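Local atomic coordinates of titin (Homo sapiens, PDB entry 5JDJ), a protein that forms the giant elastic filament of the muscle sarcomere, in which this immunoglobulin domain is one of many links in the I-band. Residues Glu4-Thr9 / Glu28-Asn33; Lys13-Pro18 / Ala86-Thr91; Ser36-Asn41 / Phe51-Gln56. All coordinates share one frame; numbering follows the deposited sequence.

Contact 1: residues Glu4-Thr9 / Glu28-Asn33; sequences ETLHIT and EVSHFN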
ATOM      1  N   GLU A   4     -22.193  -5.864   7.536  1.00 17.25           N
ATOM      2  CA  GLU A   4     -22.718  -5.311   6.289  1.00 21.37           C
ATOM      3  C   GLU A   4     -22.166  -3.903   6.029  1.00 17.36           C
ATOM      4  O   GLU A   4     -22.330  -3.336   4.936  1.00 14.52           O
ATOM      5  CB  GLU A   4     -24.253  -5.281   6.300  1.00 26.71           C
ATOM      6  CG  GLU A   4     -24.844  -4.918   4.938  1.00 30.83           C
ATOM      7  CD  GLU A   4     -26.226  -5.488   4.704  1.00 42.02           C
ATOM      8  OE1 GLU A   4     -26.983  -5.641   5.688  1.00 38.38           O
ATOM      9  OE2 GLU A   4     -26.549  -5.774   3.529  1.00 41.79           O
ATOM     10  N   THR A   5     -21.495  -3.359   7.035  1.00 14.91           N
ATOM     11  CA  THR A   5     -20.994  -1.987   6.993  1.00 13.84           C
ATOM     12  C   THR A   5     -19.490  -1.952   7.231  1.00 14.42           C
ATOM     13  O   THR A   5     -18.986  -2.579   8.166  1.00 14.69           O
ATOM     14  CB  THR A   5     -21.703  -1.110   8.054  1.00 15.36           C
ATOM     15  OG1 THR A   5     -23.119  -1.159   7.834  1.00 17.14           O
ATOM     16  CG2 THR A   5     -21.231   0.324   7.986  1.00 15.18           C
ATOM     17  N   LEU A   6     -18.769  -1.239   6.376  1.00 12.87           N
ATOM     18  CA  LEU A   6     -17.333  -1.093   6.549  1.00 12.64           C
ATOM     19  C   LEU A   6     -17.029  -0.240   7.790  1.00 11.79           C
ATOM     20  O   LEU A   6     -17.641   0.805   7.998  1.00 13.92           O
ATOM     21  CB  LEU A   6     -16.734  -0.468   5.290  1.00 13.10           C
ATOM     22  CG  LEU A   6     -15.263  -0.098   5.291  1.00 15.99           C
ATOM     23  CD1 LEU A   6     -14.406  -1.342   5.515  1.00 16.21           C
ATOM     24  CD2 LEU A   6     -14.898   0.591   3.974  1.00 17.06           C
ATOM     25  N   HIS A   7     -16.076  -0.668   8.612  1.00 12.73           N
ATOM     26  CA  HIS A   7     -15.739   0.127   9.790  1.00 15.74           C
ATOM     27  C   HIS A   7     -14.343  -0.184  10.305  1.00 15.17           C
ATOM     28  O   HIS A   7     -13.751  -1.215   9.968  1.00 12.27           O
ATOM     29  CB  HIS A   7     -16.776  -0.085  10.907  1.00 17.05           C
ATOM     30  CG  HIS A   7     -16.896  -1.503  11.369  1.00 16.23           C
ATOM     31  ND1 HIS A   7     -17.632  -2.448  10.688  1.00 18.22           N
ATOM     32  CD2 HIS A   7     -16.376  -2.138  12.446  1.00 18.19           C
ATOM     33  CE1 HIS A   7     -17.557  -3.604  11.321  1.00 20.25           C
ATOM     34  NE2 HIS A   7     -16.796  -3.445  12.390  1.00 18.25           N
ATOM     35  N   ILE A   8     -13.814   0.733  11.108  1.00 13.45           N
ATOM     36  CA  ILE A   8     -12.503   0.547  11.694  1.00 14.21           C
ATOM     37  C   ILE A   8     -12.627  -0.446  12.849  1.00 14.86           C
ATOM     38  O   ILE A   8     -13.535  -0.337  13.691  1.00 16.17           O
ATOM     39  CB  ILE A   8     -11.896   1.888  12.152  1.00 17.02           C
ATOM     40  CG1 ILE A   8     -11.585   2.752  10.918  1.00 18.02           C
ATOM     41  CG2 ILE A   8     -10.625   1.664  12.975  1.00 16.17           C
ATOM     42  CD1 ILE A   8     -11.221   4.207  11.229  1.00 22.42           C
ATOM     43  N   THR A   9     -11.731  -1.428  12.877  1.00 13.18           N
ATOM     44  CA  THR A   9     -11.777  -2.458  13.915  1.00 12.96           C
ATOM     45  C   THR A   9     -10.619  -2.386  14.919  1.00 13.99           C
ATOM     46  O   THR A   9     -10.660  -3.034  15.964  1.00 13.64           O
ATOM     47  CB  THR A   9     -11.795  -3.859  13.303  1.00 12.57           C
ATOM     48  OG1 THR A   9     -10.661  -4.029  12.436  1.00 14.28           O
ATOM     49  CG2 THR A   9     -13.092  -4.072  12.515  1.00 14.38           C
ATOM     50  N   GLU A  28      -6.644  -1.353  11.684  1.00 12.42           N
ATOM     51  CA  GLU A  28      -7.267  -2.474  11.014  1.00 10.67           C
ATOM     52  C   GLU A  28      -8.711  -2.130  10.686  1.00 12.11           C
ATOM     53  O   GLU A  28      -9.362  -1.358  11.407  1.00 10.47           O
ATOM     54  CB  GLU A  28      -7.189  -3.736  11.858  1.00 14.34           C
ATOM     55  CG  GLU A  28      -5.770  -4.141  12.189  1.00 19.68           C
ATOM     56  CD  GLU A  28      -5.699  -5.460  12.926  1.00 26.00           C
ATOM     57  OE1 GLU A  28      -6.749  -6.139  13.034  1.00 24.65           O
ATOM     58  OE2 GLU A  28      -4.591  -5.813  13.393  1.00 28.73           O
ATOM     59  N   VAL A  29      -9.193  -2.675   9.582  1.00 14.10           N
ATOM     60  CA  VAL A  29     -10.572  -2.457   9.180  1.00 11.11           C
ATOM     61  C   VAL A  29     -11.287  -3.786   9.126  1.00 13.61           C
ATOM     62  O   VAL A  29     -10.682  -4.853   9.231  1.00 12.89           O
ATOM     63  CB  VAL A  29     -10.695  -1.764   7.807  1.00 13.04           C
ATOM     64  CG1 VAL A  29     -10.148  -0.334   7.868  1.00 15.76           C
ATOM     65  CG2 VAL A  29     -10.002  -2.604   6.736  1.00 10.63           C
ATOM     66  N   SER A  30     -12.587  -3.710   8.908  1.00  8.79           N
ATOM     67  CA  SER A  30     -13.453  -4.864   9.053  1.00 10.62           C
ATOM     68  C   SER A  30     -13.409  -5.802   7.855  1.00 12.75           C
ATOM     69  O   SER A  30     -13.740  -6.976   7.975  1.00 11.13           O
ATOM     70  CB  SER A  30     -14.882  -4.383   9.254  1.00 11.53           C
ATOM     71  OG  SER A  30     -15.225  -3.473   8.219  1.00 11.55           O
ATOM     72  N   HIS A  31     -13.031  -5.269   6.695  1.00 12.06           N
ATOM     73  CA  HIS A  31     -13.098  -6.035   5.459  1.00 13.85           C
ATOM     74  C   HIS A  31     -11.809  -6.019   4.671  1.00 12.50           C
ATOM     75  O   HIS A  31     -11.004  -5.114   4.807  1.00 15.15           O
ATOM     76  CB  HIS A  31     -14.221  -5.494   4.582  1.00 12.42           C
ATOM     77  CG  HIS A  31     -15.572  -5.664   5.185  1.00 14.33           C
ATOM     78  ND1 HIS A  31     -16.045  -4.855   6.196  1.00 15.96           N
ATOM     79  CD2 HIS A  31     -16.532  -6.590   4.960  1.00 17.62           C
ATOM     80  CE1 HIS A  31     -17.255  -5.258   6.546  1.00 15.54           C
ATOM     81  NE2 HIS A  31     -17.572  -6.312   5.815  1.00 19.29           N
ATOM     82  N   PHE A  32     -11.636  -7.031   3.830  1.00 13.09           N
ATOM     83  CA  PHE A  32     -10.584  -7.016   2.837  1.00 13.74           C
ATOM     84  C   PHE A  32     -10.945  -6.057   1.700  1.00 11.34           C
ATOM     85  O   PHE A  32     -12.110  -5.762   1.477  1.00 14.80           O
ATOM     86  CB  PHE A  32     -10.373  -8.419   2.253  1.00 15.08           C
ATOM     87  CG  PHE A  32      -9.898  -9.439   3.242  1.00 13.89           C
ATOM     88  CD1 PHE A  32      -8.673  -9.303   3.851  1.00 14.54           C
ATOM     89  CD2 PHE A  32     -10.662 -10.548   3.529  1.00 18.10           C
ATOM     90  CE1 PHE A  32      -8.210 -10.260   4.748  1.00 17.47           C
ATOM     91  CE2 PHE A  32     -10.214 -11.509   4.424  1.00 21.38           C
ATOM     92  CZ  PHE A  32      -8.977 -11.359   5.032  1.00 18.37           C
ATOM     93  N   ASN A  33      -9.915  -5.617   0.977  1.00 14.80           N
ATOM     94  CA  ASN A  33     -10.048  -4.853  -0.257  1.00 15.34           C
ATOM     95  C   ASN A  33     -10.585  -3.435  -0.042  1.00 14.79           C
ATOM     96  O   ASN A  33     -11.297  -2.891  -0.868  1.00 16.22           O
ATOM     97  CB  ASN A  33     -10.929  -5.616  -1.258  1.00 15.48           C
ATOM     98  CG  ASN A  33     -10.720  -5.140  -2.676  1.00 20.46           C
ATOM     99  OD1 ASN A  33      -9.611  -4.762  -3.051  1.00 18.28           O
ATOM    100  ND2 ASN A  33     -11.788  -5.125  -3.463  1.00 21.97           N
TER
HETATM  101  O   HOH W   1      -9.327  -6.173  13.425  1.00 24.59           O

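Contact 2: residues Lys13-Pro18 / Ala86-Thr91; sequences KNIEVP and ATLTVT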
ATOM      1  N   LYS A  13      -1.946   4.252  17.086  1.00 21.51           N
ATOM      2  CA  LYS A  13      -1.441   4.830  18.331  1.00 23.06           C
ATOM      3  C   LYS A  13      -0.724   6.155  18.144  1.00 20.77           C
ATOM      4  O   LYS A  13      -0.071   6.374  17.127  1.00 19.25           O
ATOM      5  CB  LYS A  13      -0.471   3.865  19.004  1.00 25.26           C
ATOM      6  CG  LYS A  13      -1.033   2.500  19.308  1.00 27.14           C
ATOM      7  CD  LYS A  13       0.016   1.667  20.002  1.00 25.46           C
ATOM      8  CE  LYS A  13      -0.546   0.327  20.379  1.00 25.44           C
ATOM      9  NZ  LYS A  13       0.363  -0.446  21.268  1.00 34.66           N
ATOM     10  N   ASN A  14      -0.832   7.022  19.148  1.00 20.97           N
ATOM     11  CA  ASN A  14       0.037   8.186  19.251  1.00 22.23           C
ATOM     12  C   ASN A  14       1.482   7.726  19.272  1.00 23.99           C
ATOM     13  O   ASN A  14       1.796   6.669  19.829  1.00 26.15           O
ATOM     14  CB  ASN A  14      -0.279   8.995  20.512  1.00 22.10           C
ATOM     15  CG  ASN A  14      -1.707   9.540  20.523  1.00 20.36           C
ATOM     16  OD1 ASN A  14      -2.204  10.053  19.514  1.00 20.76           O
ATOM     17  ND2 ASN A  14      -2.370   9.440  21.675  1.00 21.27           N
ATOM     18  N   ILE A  15       2.372   8.503  18.669  1.00 26.32           N
ATOM     19  CA  ILE A  15       3.767   8.082  18.601  1.00 24.60           C
ATOM     20  C   ILE A  15       4.750   9.260  18.617  1.00 31.76           C
ATOM     21  O   ILE A  15       4.474  10.322  18.052  1.00 27.69           O
ATOM     22  CB  ILE A  15       4.007   7.224  17.346  1.00 28.37           C
ATOM     23  CG1 ILE A  15       5.442   6.685  17.324  1.00 30.75           C
ATOM     24  CG2 ILE A  15       3.667   8.015  16.084  1.00 24.94           C
ATOM     25  CD1 ILE A  15       5.795   5.944  16.076  1.00 27.17           C
ATOM     26  N   GLU A  16       5.883   9.059  19.292  1.00 35.80           N
ATOM     27  CA  GLU A  16       6.981  10.027  19.325  1.00 35.49           C
ATOM     28  C   GLU A  16       8.261   9.406  18.775  1.00 32.03           C
ATOM     29  O   GLU A  16       8.651   8.315  19.187  1.00 35.79           O
ATOM     30  CB  GLU A  16       7.243  10.518  20.747  1.00 39.17           C
ATOM     31  CG  GLU A  16       6.124  11.318  21.373  1.00 41.17           C
ATOM     32  CD  GLU A  16       6.473  11.780  22.780  1.00 55.93           C
ATOM     33  OE1 GLU A  16       6.747  10.915  23.639  1.00 59.85           O
ATOM     34  OE2 GLU A  16       6.477  13.008  23.028  1.00 56.64           O
ATOM     35  N   VAL A  17       8.914  10.099  17.848  1.00 32.99           N
ATOM     36  CA  VAL A  17      10.191   9.633  17.311  1.00 34.27           C
ATOM     37  C   VAL A  17      11.151  10.804  17.143  1.00 36.43           C
ATOM     38  O   VAL A  17      10.723  11.923  16.875  1.00 31.73           O
ATOM     39  CB  VAL A  17      10.041   8.918  15.939  1.00 37.86           C
ATOM     40  CG1 VAL A  17       9.253   7.622  16.069  1.00 37.84           C
ATOM     41  CG2 VAL A  17       9.419   9.845  14.908  1.00 34.81           C
ATOM     42  N   PRO A  18      12.457  10.548  17.313  1.00 39.98           N
ATOM     43  CA  PRO A  18      13.496  11.553  17.058  1.00 40.35           C
ATOM     44  C   PRO A  18      13.567  11.968  15.592  1.00 41.93           C
ATOM     45  O   PRO A  18      13.207  11.180  14.718  1.00 38.31           O
ATOM     46  CB  PRO A  18      14.789  10.843  17.482  1.00 40.18           C
ATOM     47  CG  PRO A  18      14.453   9.391  17.507  1.00 40.47           C
ATOM     48  CD  PRO A  18      13.014   9.313  17.889  1.00 40.27           C
ATOM     49  N   ALA A  86      -4.483  10.033  15.392  1.00 19.95           N
ATOM     50  CA  ALA A  86      -3.426   9.871  16.376  1.00 23.19           C
ATOM     51  C   ALA A  86      -2.361  10.874  16.018  1.00 23.17           C
ATOM     52  O   ALA A  86      -2.354  11.401  14.906  1.00 23.53           O
ATOM     53  CB  ALA A  86      -2.879   8.455  16.381  1.00 20.92           C
ATOM     54  N   THR A  87      -1.474  11.148  16.961  1.00 21.58           N
ATOM     55  CA  THR A  87      -0.551  12.256  16.812  1.00 23.13           C
ATOM     56  C   THR A  87       0.861  11.750  16.640  1.00 21.82           C
ATOM     57  O   THR A  87       1.279  10.815  17.321  1.00 26.29           O
ATOM     58  CB  THR A  87      -0.623  13.199  18.029  1.00 22.01           C
ATOM     59  OG1 THR A  87      -1.848  13.939  17.969  1.00 32.11           O
ATOM     60  CG2 THR A  87       0.527  14.175  18.027  1.00 28.96           C
ATOM     61  N   LEU A  88       1.585  12.357  15.707  1.00 20.90           N
ATOM     62  CA  LEU A  88       3.020  12.145  15.610  1.00 22.33           C
ATOM     63  C   LEU A  88       3.727  13.353  16.190  1.00 21.81           C
ATOM     64  O   LEU A  88       3.486  14.478  15.771  1.00 25.11           O
ATOM     65  CB  LEU A  88       3.469  11.926  14.162  1.00 26.14           C
ATOM     66  CG  LEU A  88       4.989  12.045  13.940  1.00 23.47           C
ATOM     67  CD1 LEU A  88       5.781  10.989  14.700  1.00 26.55           C
ATOM     68  CD2 LEU A  88       5.341  12.022  12.460  1.00 27.05           C
ATOM     69  N   THR A  89       4.590  13.106  17.165  1.00 30.78           N
ATOM     70  CA  THR A  89       5.402  14.155  17.754  1.00 32.30           C
ATOM     71  C   THR A  89       6.854  13.873  17.414  1.00 32.81           C
ATOM     72  O   THR A  89       7.434  12.911  17.919  1.00 34.64           O
ATOM     73  CB  THR A  89       5.229  14.225  19.283  1.00 30.83           C
ATOM     74  OG1 THR A  89       3.882  14.595  19.596  1.00 37.48           O
ATOM     75  CG2 THR A  89       6.178  15.256  19.880  1.00 32.48           C
ATOM     76  N   VAL A  90       7.434  14.694  16.543  1.00 32.65           N
ATOM     77  CA  VAL A  90       8.838  14.529  16.173  1.00 35.92           C
ATOM     78  C   VAL A  90       9.740  15.289  17.142  1.00 44.56           C
ATOM     79  O   VAL A  90       9.723  16.519  17.185  1.00 41.79           O
ATOM     80  CB  VAL A  90       9.105  15.003  14.738  1.00 39.49           C
ATOM     81  CG1 VAL A  90      10.591  14.897  14.408  1.00 41.75           C
ATOM     82  CG2 VAL A  90       8.279  14.181  13.756  1.00 37.61           C
ATOM     83  N   THR A  91      10.519  14.543  17.920  1.00 40.31           N
ATOM     84  CA  THR A  91      11.378  15.116  18.953  1.00 44.19           C
ATOM     85  C   THR A  91      12.860  15.008  18.595  1.00 48.34           C
ATOM     86  O   THR A  91      13.678  14.633  19.439  1.00 53.29           O
ATOM     87  CB  THR A  91      11.154  14.427  20.314  1.00 38.64           C
ATOM     88  OG1 THR A  91      11.950  13.236  20.387  1.00 46.86           O
ATOM     89  CG2 THR A  91       9.687  14.073  20.500  1.00 42.59           C
ATOM     90  OXT THR A  91      13.277  15.281  17.465  1.00 50.00           O
TER
HETATM   91  O   HOH W   2      -4.063  11.709  19.464  1.00 30.90           O

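Contact 3: residues Ser36-Asn41 / Phe51-Gln56; sequences SMWLKN and FKIVVQ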
ATOM      1  N   SER A  36      -6.959   2.674   1.028  1.00 17.80           N
ATOM      2  CA  SER A  36      -6.367   3.474   2.094  1.00 20.09           C
ATOM      3  C   SER A  36      -6.645   4.946   1.873  1.00 21.83           C
ATOM      4  O   SER A  36      -6.554   5.436   0.748  1.00 26.90           O
ATOM      5  CB  SER A  36      -4.856   3.254   2.184  1.00 24.41           C
ATOM      6  OG  SER A  36      -4.533   2.178   3.038  1.00 25.44           O
ATOM      7  N   MET A  37      -7.008   5.648   2.941  1.00 19.36           N
ATOM      8  CA  MET A  37      -7.022   7.107   2.899  1.00 14.71           C
ATOM      9  C   MET A  37      -6.398   7.647   4.172  1.00 17.61           C
ATOM     10  O   MET A  37      -6.827   7.312   5.276  1.00 18.08           O
ATOM     11  CB  MET A  37      -8.436   7.674   2.731  1.00 17.38           C
ATOM     12  CG  MET A  37      -8.413   9.137   2.303  1.00 25.52           C
ATOM     13  SD  MET A  37      -9.994  10.022   2.397  1.00 28.83           S
ATOM     14  CE  MET A  37     -11.072   8.844   1.584  1.00 35.67           C
ATOM     15  N   TRP A  38      -5.387   8.486   4.007  1.00 16.99           N
ATOM     16  CA  TRP A  38      -4.687   9.081   5.131  1.00 16.61           C
ATOM     17  C   TRP A  38      -4.709  10.590   5.066  1.00 18.44           C
ATOM     18  O   TRP A  38      -4.469  11.167   4.005  1.00 18.05           O
ATOM     19  CB  TRP A  38      -3.241   8.611   5.162  1.00 14.16           C
ATOM     20  CG  TRP A  38      -3.131   7.162   5.442  1.00 15.76           C
ATOM     21  CD1 TRP A  38      -3.140   6.154   4.529  1.00 18.10           C
ATOM     22  CD2 TRP A  38      -3.014   6.546   6.731  1.00 14.46           C
ATOM     23  NE1 TRP A  38      -3.030   4.942   5.167  1.00 17.61           N
ATOM     24  CE2 TRP A  38      -2.939   5.152   6.516  1.00 15.87           C
ATOM     25  CE3 TRP A  38      -2.949   7.037   8.044  1.00 13.73           C
ATOM     26  CZ2 TRP A  38      -2.809   4.239   7.562  1.00 18.50           C
ATOM     27  CZ3 TRP A  38      -2.812   6.136   9.077  1.00 17.18           C
ATOM     28  CH2 TRP A  38      -2.751   4.746   8.832  1.00 15.15           C
ATOM     29  N   LEU A  39      -4.974  11.219   6.208  1.00 17.27           N
ATOM     30  CA  LEU A  39      -4.966  12.675   6.307  1.00 20.24           C
ATOM     31  C   LEU A  39      -3.817  13.154   7.170  1.00 20.05           C
ATOM     32  O   LEU A  39      -3.355  12.451   8.079  1.00 17.50           O
ATOM     33  CB  LEU A  39      -6.275  13.206   6.898  1.00 14.76           C
ATOM     34  CG  LEU A  39      -7.583  12.614   6.386  1.00 18.00           C
ATOM     35  CD1 LEU A  39      -8.790  13.307   7.007  1.00 16.06           C
ATOM     36  CD2 LEU A  39      -7.657  12.637   4.851  1.00 18.81           C
ATOM     37  N   LYS A  40      -3.360  14.361   6.868  1.00 18.99           N
ATOM     38  CA  LYS A  40      -2.487  15.103   7.748  1.00 19.29           C
ATOM     39  C   LYS A  40      -3.208  16.410   8.074  1.00 23.37           C
ATOM     40  O   LYS A  40      -3.438  17.247   7.192  1.00 22.02           O
ATOM     41  CB  LYS A  40      -1.130  15.355   7.100  1.00 26.66           C
ATOM     42  CG  LYS A  40      -0.197  16.201   7.950  1.00 24.70           C
ATOM     43  CD  LYS A  40       1.060  16.556   7.184  1.00 30.20           C
ATOM     44  CE  LYS A  40       2.011  17.358   8.047  1.00 32.88           C
ATOM     45  NZ  LYS A  40       3.217  17.769   7.284  1.00 37.31           N
ATOM     46  N   ASN A  41      -3.594  16.563   9.336  1.00 22.88           N
ATOM     47  CA  ASN A  41      -4.392  17.711   9.771  1.00 21.43           C
ATOM     48  C   ASN A  41      -5.646  17.931   8.937  1.00 26.02           C
ATOM     49  O   ASN A  41      -5.958  19.057   8.562  1.00 28.57           O
ATOM     50  CB  ASN A  41      -3.540  18.977   9.769  1.00 28.45           C
ATOM     51  CG  ASN A  41      -2.348  18.868  10.701  1.00 24.13           C
ATOM     52  OD1 ASN A  41      -2.437  18.268  11.777  1.00 26.66           O
ATOM     53  ND2 ASN A  41      -1.225  19.434  10.291  1.00 29.30           N
ATOM     54  N   PHE A  51       6.040   9.332   2.101  1.00 19.77           N
ATOM     55  CA  PHE A  51       5.040   8.421   2.663  1.00 19.16           C
ATOM     56  C   PHE A  51       4.995   7.073   1.970  1.00 18.97           C
ATOM     57  O   PHE A  51       4.898   7.015   0.741  1.00 21.50           O
ATOM     58  CB  PHE A  51       3.643   9.036   2.570  1.00 18.70           C
ATOM     59  CG  PHE A  51       3.477  10.326   3.331  1.00 19.95           C
ATOM     60  CD1 PHE A  51       3.496  10.334   4.712  1.00 20.68           C
ATOM     61  CD2 PHE A  51       3.245  11.516   2.663  1.00 24.12           C
ATOM     62  CE1 PHE A  51       3.321  11.512   5.426  1.00 21.99           C
ATOM     63  CE2 PHE A  51       3.068  12.708   3.366  1.00 26.37           C
ATOM     64  CZ  PHE A  51       3.102  12.701   4.752  1.00 27.04           C
ATOM     65  N   LYS A  52       5.023   5.997   2.758  1.00 17.07           N
ATOM     66  CA  LYS A  52       4.730   4.656   2.241  1.00 16.60           C
ATOM     67  C   LYS A  52       3.374   4.215   2.758  1.00 17.34           C
ATOM     68  O   LYS A  52       3.158   4.188   3.967  1.00 16.57           O
ATOM     69  CB  LYS A  52       5.771   3.622   2.674  1.00 22.57           C
ATOM     70  CG  LYS A  52       7.198   3.898   2.312  1.00 24.71           C
ATOM     71  CD  LYS A  52       8.009   2.622   2.566  1.00 33.01           C
ATOM     72  CE  LYS A  52       9.513   2.868   2.566  1.00 43.18           C
ATOM     73  NZ  LYS A  52      10.275   1.584   2.636  1.00 45.98           N
ATOM     74  N   ILE A  53       2.468   3.873   1.852  1.00 16.28           N
ATOM     75  CA  ILE A  53       1.152   3.400   2.245  1.00 16.33           C
ATOM     76  C   ILE A  53       1.111   1.902   2.008  1.00 16.04           C
ATOM     77  O   ILE A  53       1.452   1.419   0.917  1.00 18.10           O
ATOM     78  CB  ILE A  53       0.010   4.093   1.470  1.00 18.19           C
ATOM     79  CG1 ILE A  53      -0.112   5.571   1.856  1.00 20.55           C
ATOM     80  CG2 ILE A  53      -1.303   3.419   1.770  1.00 19.24           C
ATOM     81  CD1 ILE A  53       0.914   6.473   1.221  1.00 24.88           C
ATOM     82  N   VAL A  54       0.726   1.164   3.038  1.00 14.47           N
ATOM     83  CA  VAL A  54       0.796  -0.296   2.990  1.00 14.51           C
ATOM     84  C   VAL A  54      -0.553  -0.872   3.359  1.00 18.18           C
ATOM     85  O   VAL A  54      -1.145  -0.454   4.352  1.00 19.35           O
ATOM     86  CB  VAL A  54       1.872  -0.858   3.960  1.00 17.57           C
ATOM     87  CG1 VAL A  54       2.016  -2.358   3.782  1.00 20.45           C
ATOM     88  CG2 VAL A  54       3.210  -0.175   3.749  1.00 19.63           C
ATOM     89  N   VAL A  55      -1.060  -1.794   2.542  1.00 13.40           N
ATOM     90  CA  VAL A  55      -2.244  -2.570   2.915  1.00 12.51           C
ATOM     91  C   VAL A  55      -1.892  -4.051   2.863  1.00 15.79           C
ATOM     92  O   VAL A  55      -1.350  -4.527   1.865  1.00 13.77           O
ATOM     93  CB  VAL A  55      -3.435  -2.293   2.003  1.00 17.03           C
ATOM     94  CG1 VAL A  55      -4.669  -3.098   2.454  1.00 16.36           C
ATOM     95  CG2 VAL A  55      -3.740  -0.810   1.991  1.00 20.75           C
ATOM     96  N   GLN A  56      -2.164  -4.762   3.948  1.00 13.25           N
ATOM     97  CA  GLN A  56      -1.991  -6.208   3.982  1.00 10.84           C
ATOM     98  C   GLN A  56      -3.228  -6.830   4.601  1.00 13.77           C
ATOM     99  O   GLN A  56      -3.400  -6.772   5.815  1.00 15.05           O
ATOM    100  CB  GLN A  56      -0.757  -6.606   4.770  1.00 11.19           C
ATOM    101  CG  GLN A  56      -0.567  -8.119   4.791  1.00 14.23           C
ATOM    102  CD  GLN A  56       0.680  -8.536   5.517  1.00 21.61           C
ATOM    103  OE1 GLN A  56       1.299  -7.729   6.207  1.00 23.26           O
ATOM    104  NE2 GLN A  56       1.055  -9.809   5.378  1.00 20.70           N
TER

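Contact 1: residues Glu4-Thr9 / Glu28-Asn33
One face of the His7 imidazole lies over CB of Ser30, a CH-pi contact in which that carbon stands 3.7 Å from the ring centroid and 20° off the ring normal, displaced toward the rim. This overlap lies just beyond the paired ends of strand 8-10 and strand 23-29, A and B of an I-set immunoglobulin sandwich. The ring is held by the carbonyl of Thr5: with chi1 at 60°, CG of His7 falls between the backbone N and the carbonyl carbon, and ND1 then donates to Thr5 O at 2.9 Å, the oxygen lying close to the ring plane. Two polar partners grip the hydroxyl of Ser30. His7 N donates to Ser30 OG at 3.0 Å, nearly straight at 161°, while His31 ND1 is hydrogen-bonded to the same OG at 2.6 Å. His31 is also tied at NE2 to Met3 O, so both of its ring nitrogens are engaged, and its edge faces Thr5 O. Leu6 runs past this ring in the opposite direction, bringing CD1 obliquely up to ND1. Beyond the histidines the backbones pair briefly: Ile8 and Val29 form an antiparallel non-hydrogen-bonded pair with CA atoms 4.4 Å apart, and their diverging side chains both reach Cys79 of strand 73-79. A weak bond from Ser30 N to His7 O flanks this pair on one side; on the other, Thr9 N donates to Glu28 O at 2.8 Å. A calcium ion lies about 5 Å from the side chain of Ile8. At the solvent side, a water joins the strands, bound to Thr9 OG1 and donating to Glu28 OE1 at 2.6 Å.

Contact 2: residues Lys13-Pro18 / Ala86-Thr91
Leu88 overlaps two residues of the neighbouring strand through a single methyl, its CD1 lying 3.9 Å from CG2 of Ile15 and 3.8 Å from CG2 of Val17. The Leu88 side chain runs beside that of Ile15, pointing the same way, but crosses that of Val17 at about a right angle. Its chi1 of 166° sets CG opposite the backbone N, which helps bring the branch across to the partner strand. Ile15 and Leu88 also rest on Phe25 of strand 23-29, so this face of the pair looks into the domain interior. The other face is more polar and more exposed: Glu16 and Thr89 lie side by side, with Glu16 CG 3.7 Å from Thr89 CB. Between the faces runs a backbone ladder of parallel register, the two short axes differing by only 15°. Ile15 shows the pattern most plainly. It donates from N to Thr87 O at 2.9 Å and accepts from Thr89 N at its own O, also at 2.9 Å, thereby straddling Leu88. Val17, two residues on, straddles Val90 in the same way, with a longer bond from its N to Thr89 O and a shorter one of 2.8 Å from Thr91 N to its O. At the start of the ladder a side chain takes over as acceptor. Asn14 OD1 receives Thr87 N at 2.9 Å, in the carbonyl plane and on a lone pair, and a water donates to the same oxygen. Such a parallel pairing of a short A' strand, 15-17, with the last strand, G, is characteristic of the I-set immunoglobulin fold.

Contact 3: residues Ser36-Asn41 / Phe51-Gln56
Ser36 touches both Ile53 and Val55 with its short side chain, CB lying 3.6 Å from Ile53 CG2 and OG lying 3.3 Å from Val55 CG2. The hydroxyl therefore has methyl groups beside it on this contact; its hydrogen-bonding partner is His60 ND1, on strand 59-64. The backbones themselves stay well apart, the CA atoms of Ser36 and Val55 being 7.4 Å from each other, too far for strand pairing. Two residues on, Trp38 comes back toward the partner strand. Its indole passes Ile53 running in the opposite direction, CD1 being 4.1 Å from Ile53 CG1 and NE1 equally 4.1 Å from Ile53 CG2. The approach to the indole is oblique. Chi1 of Ile53, at -68°, places its two branches differently: CG2, opposite the backbone N, reaches both Ser36 and NE1 of Trp38, while CG1 lies by CD1. This is the face-to-face packing of an immunoglobulin sandwich, in which strand C, 38-40, and strand D, 51-56, belong to different sheets and meet across the hydrophobic core; Trp38 is the core tryptophan that such domains characteristically carry on strand C. Phe77 meets the indole edge-to-face, and Leu62 packs on it from strand 59-64. Further along, Lys40 runs out fully extended, and its NZ is hydrogen-bonded to Glu70 O. The partner strand is itself joined to a second subunit through an antiparallel ladder, where Val54 packs against Val54 of that subunit.

Overall arrangement
Contacts 1 and 2 join strands edge to edge within a sheet, whereas contact 3 spans the gap between the two sheets. Contact 1 has one antiparallel bridge, supplemented by histidine and serine polar bonds; contact 2 has a parallel ladder of three bridges. Contact 3, its centre about 5 Å from the chain's centre, lies in the core and has no polar bond between its segments; contacts 1 and 2, centres about 15 and 12 Å out on opposite sides, are nearer the surface. Contact 1 shares the sheet of strand 51-56, contact 2 that of strand 38-40, so contact 3 links both. The segments of contacts 1 and 3 touch the second subunit, contact 1 only through Phe32 and Asn33.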